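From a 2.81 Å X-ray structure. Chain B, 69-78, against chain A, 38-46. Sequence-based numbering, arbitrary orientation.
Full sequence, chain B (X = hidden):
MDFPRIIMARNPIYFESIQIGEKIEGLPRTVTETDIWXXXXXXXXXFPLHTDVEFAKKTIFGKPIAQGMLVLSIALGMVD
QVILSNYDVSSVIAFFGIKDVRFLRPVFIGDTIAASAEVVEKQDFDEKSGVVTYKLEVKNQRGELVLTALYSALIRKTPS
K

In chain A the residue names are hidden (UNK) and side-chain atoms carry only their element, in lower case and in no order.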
# COMPACT_ATOMS: atom_id res chain seq x y z
N MSE B 69 -2.57 -0.43 5.29
CA MSE B 69 -2.28 0.31 4.07
C MSE B 69 -2.09 1.81 4.34
O MSE B 69 -1.35 2.49 3.63
CB MSE B 69 -3.40 0.10 3.05
CG MSE B 69 -3.32 -1.23 2.34
SE MSE B 69 -1.59 -1.51 1.50
CE MSE B 69 -1.79 -0.28 0.01
N LEU B 70 -2.77 2.32 5.37
CA LEU B 70 -2.64 3.73 5.71
C LEU B 70 -1.25 4.00 6.26
O LEU B 70 -0.57 4.93 5.83
CB LEU B 70 -3.69 4.14 6.76
CG LEU B 70 -3.51 5.57 7.31
CD1 LEU B 70 -3.64 6.57 6.20
CD2 LEU B 70 -4.52 5.85 8.39
N VAL B 71 -0.83 3.16 7.22
CA VAL B 71 0.49 3.30 7.82
C VAL B 71 1.58 3.19 6.76
O VAL B 71 2.53 3.98 6.76
CB VAL B 71 0.74 2.25 8.90
CG1 VAL B 71 2.06 2.53 9.58
CG2 VAL B 71 -0.39 2.29 9.93
N LEU B 72 1.43 2.24 5.83
CA LEU B 72 2.38 2.07 4.77
C LEU B 72 2.43 3.32 3.89
O LEU B 72 3.51 3.85 3.59
CB LEU B 72 2.01 0.87 3.92
CG LEU B 72 2.98 0.47 2.79
CD1 LEU B 72 4.42 0.40 3.35
CD2 LEU B 72 2.53 -0.87 2.19
N SER B 73 1.27 3.82 3.50
CA SER B 73 1.20 5.01 2.65
C SER B 73 1.81 6.23 3.30
O SER B 73 2.58 6.95 2.65
CB SER B 73 -0.25 5.32 2.27
OG SER B 73 -0.79 4.31 1.46
N ILE B 74 1.47 6.47 4.57
CA ILE B 74 2.01 7.63 5.26
C ILE B 74 3.53 7.48 5.39
O ILE B 74 4.27 8.45 5.25
CB ILE B 74 1.36 7.81 6.66
CG1 ILE B 74 -0.11 8.24 6.50
CG2 ILE B 74 2.12 8.86 7.48
CD1 ILE B 74 -0.81 8.54 7.82
N ALA B 75 3.99 6.25 5.64
CA ALA B 75 5.41 5.97 5.78
C ALA B 75 6.17 6.31 4.49
O ALA B 75 7.10 7.13 4.50
CB ALA B 75 5.62 4.51 6.12
N LEU B 76 5.78 5.68 3.39
CA LEU B 76 6.45 5.95 2.12
C LEU B 76 6.40 7.43 1.81
O LEU B 76 7.34 8.01 1.28
CB LEU B 76 5.77 5.17 1.01
CG LEU B 76 5.93 3.66 1.13
CD1 LEU B 76 5.03 2.96 0.11
CD2 LEU B 76 7.43 3.30 0.94
N GLY B 77 5.28 8.05 2.18
CA GLY B 77 5.10 9.47 1.94
C GLY B 77 6.07 10.37 2.69
O GLY B 77 6.64 11.27 2.10
N MSE B 78 6.26 10.15 3.99
CA MSE B 78 7.16 11.02 4.72
C MSE B 78 8.62 10.79 4.32
O MSE B 78 9.48 11.66 4.49
CB MSE B 78 6.94 10.90 6.24
CG MSE B 78 7.01 9.50 6.84
SE MSE B 78 6.51 9.51 8.75
CE MSE B 78 5.06 8.26 8.68
N UNK A 38 -6.27 13.61 -3.26
CA UNK A 38 -6.58 13.18 -1.92
C UNK A 38 -5.45 12.32 -1.37
O UNK A 38 -5.01 12.49 -0.22
o UNK A 38 -8.98 13.26 -2.25
c UNK A 38 -7.90 12.39 -1.89
c UNK A 38 -8.15 11.81 -0.51
N UNK A 39 -4.98 11.39 -2.19
CA UNK A 39 -3.91 10.51 -1.74
C UNK A 39 -2.66 11.34 -1.45
O UNK A 39 -1.98 11.11 -0.46
c UNK A 39 -2.76 8.34 -2.26
c UNK A 39 -1.14 6.33 -1.22
c UNK A 39 -2.50 6.36 -0.92
c UNK A 39 -0.59 7.29 -2.04
c UNK A 39 -3.61 9.45 -2.78
c UNK A 39 -1.39 8.29 -2.55
c UNK A 39 -3.30 7.36 -1.44
N UNK A 40 -2.38 12.31 -2.32
CA UNK A 40 -1.21 13.17 -2.12
C UNK A 40 -1.36 13.97 -0.83
O UNK A 40 -0.41 14.11 -0.08
c UNK A 40 -1.03 14.09 -3.30
N UNK A 41 -2.55 14.49 -0.56
CA UNK A 41 -2.78 15.24 0.68
C UNK A 41 -2.52 14.35 1.90
O UNK A 41 -1.76 14.69 2.79
c UNK A 41 -5.64 18.76 -1.88
c UNK A 41 -3.80 17.62 -0.84
c UNK A 41 -6.53 17.94 -1.22
o UNK A 41 -6.16 19.73 -2.72
c UNK A 41 -4.22 15.72 0.81
c UNK A 41 -4.26 18.61 -1.69
c UNK A 41 -4.70 16.77 -0.17
c UNK A 41 -6.06 16.95 -0.39
N UNK A 42 -3.20 13.21 1.92
CA UNK A 42 -3.10 12.26 3.02
C UNK A 42 -1.68 11.82 3.34
O UNK A 42 -1.33 11.68 4.51
c UNK A 42 -4.55 10.43 5.02
c UNK A 42 -3.93 11.03 2.69
c UNK A 42 -4.79 8.76 3.19
c UNK A 42 -3.96 9.91 3.72
N UNK A 43 -0.88 11.59 2.31
CA UNK A 43 0.49 11.13 2.49
C UNK A 43 1.51 12.28 2.46
O UNK A 43 2.73 12.04 2.59
o UNK A 43 0.95 10.74 0.13
c UNK A 43 0.88 10.10 1.41
c UNK A 43 -0.14 8.97 1.36
N UNK A 44 1.01 13.51 2.30
CA UNK A 44 1.86 14.70 2.24
C UNK A 44 3.02 14.44 1.27
O UNK A 44 4.13 14.93 1.47
c UNK A 44 2.41 15.03 3.61
N UNK A 45 2.73 13.66 0.22
CA UNK A 45 3.70 13.29 -0.79
C UNK A 45 3.30 13.79 -2.18
O UNK A 45 2.48 13.19 -2.85
o UNK A 45 5.39 12.13 -2.58
c UNK A 45 3.85 11.78 -0.81
o UNK A 45 4.85 10.05 -2.11
c UNK A 45 4.76 11.29 -1.91
N UNK A 46 3.90 14.89 -2.61
CA UNK A 46 3.58 15.46 -3.91
C UNK A 46 4.65 15.18 -4.96
O UNK A 46 5.27 16.10 -5.49
c UNK A 46 3.37 16.98 -3.78
c UNK A 46 1.07 17.86 -4.24
c UNK A 46 -0.63 17.98 -2.53
c UNK A 46 0.29 17.49 -1.60
c UNK A 46 1.61 17.18 -2.00
c UNK A 46 2.00 17.36 -3.33
c UNK A 46 -0.24 18.17 -3.84

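Position 38 of chain A carries three side-chain atoms, a carbon bearing one oxygen and one carbon, and lies out of reach of the chain B stretch. This branching at the first atom identifies T38(A). At position 39 a single carbon leads into a six-membered carbon ring with no substituent, and a ring carbon of position 39 comes within 3.4 Å of OG of S73(B); the residue is F39(A). Its CA-to-CB bond points sideways, chi1 is t, and the ring end comes nearer to the chain B helix, with CZ the atom closest to S73(B) and OG of S73(B) at the ring edge, near its plane. Position 40 has one carbon beyond the backbone, remote from the partner helix, and is A40(A). Position 41 has a carbon and a six-carbon ring bearing an oxygen, is exposed and does not touch the stretch of chain B; it is Y41(A).

Position 42 holds four carbons, forked at the second, and a terminal carbon of position 42 rests 3.9 Å from CD1 of L70(B); the pattern is that of leucine. L42(A) also starts sideways and ends nearer to chain B, its CD2 making the apolar contact with L70(B). Position 43 again shows a carbon carrying one oxygen and one carbon, and the terminal carbon of position 43 lies 3.6 Å from O of S73(B) and 3.8 Å from CB of S73(B); it is T43(A). Its hydroxyl turns back to its own helix, OG1 of T43(A) donating a hydrogen bond to O of F39(A) at 3.0 Å, while the methyl CG2 packs against S73(B).

Position 44, with a single carbon, is A44(A). It leaves the helical conformation with positive phi, closing the last turn in a Schellman motif. At position 45 two carbons follow CA, the second carrying two oxygens, and CB of position 45 lies 3.8 Å from CA of G77(B): D45(A). It makes no hydrogen bond to the chain B stretch. Position 46, a carbon and an unsubstituted six-carbon ring, out of reach, is F46(A).

The two helices cross at 77°, and T43(A) to D45(A), at the Schellman turn, lie close to the chain B backbone at G77(B). The absence of a side chain there is essential to the fit: an ideal CB of G77(B) would point toward chain A and lie 2.4 Å from O of T43(A), a clash. Instead CA of G77(B) approaches O of T43(A) at 3.6 Å in a CA-H...O contact. S73(B), one turn earlier, satisfies its hydroxyl within its own helix, OG of S73(B) donating to O of M69(B) at 2.9 Å. With both hydroxyls thus engaged and no hydrogen bond crossing between the stretches, the contact rests on close packing around G77(B) and S73(B), extended by the leucine pair.

Chain A (38-46) TFAYLTADF
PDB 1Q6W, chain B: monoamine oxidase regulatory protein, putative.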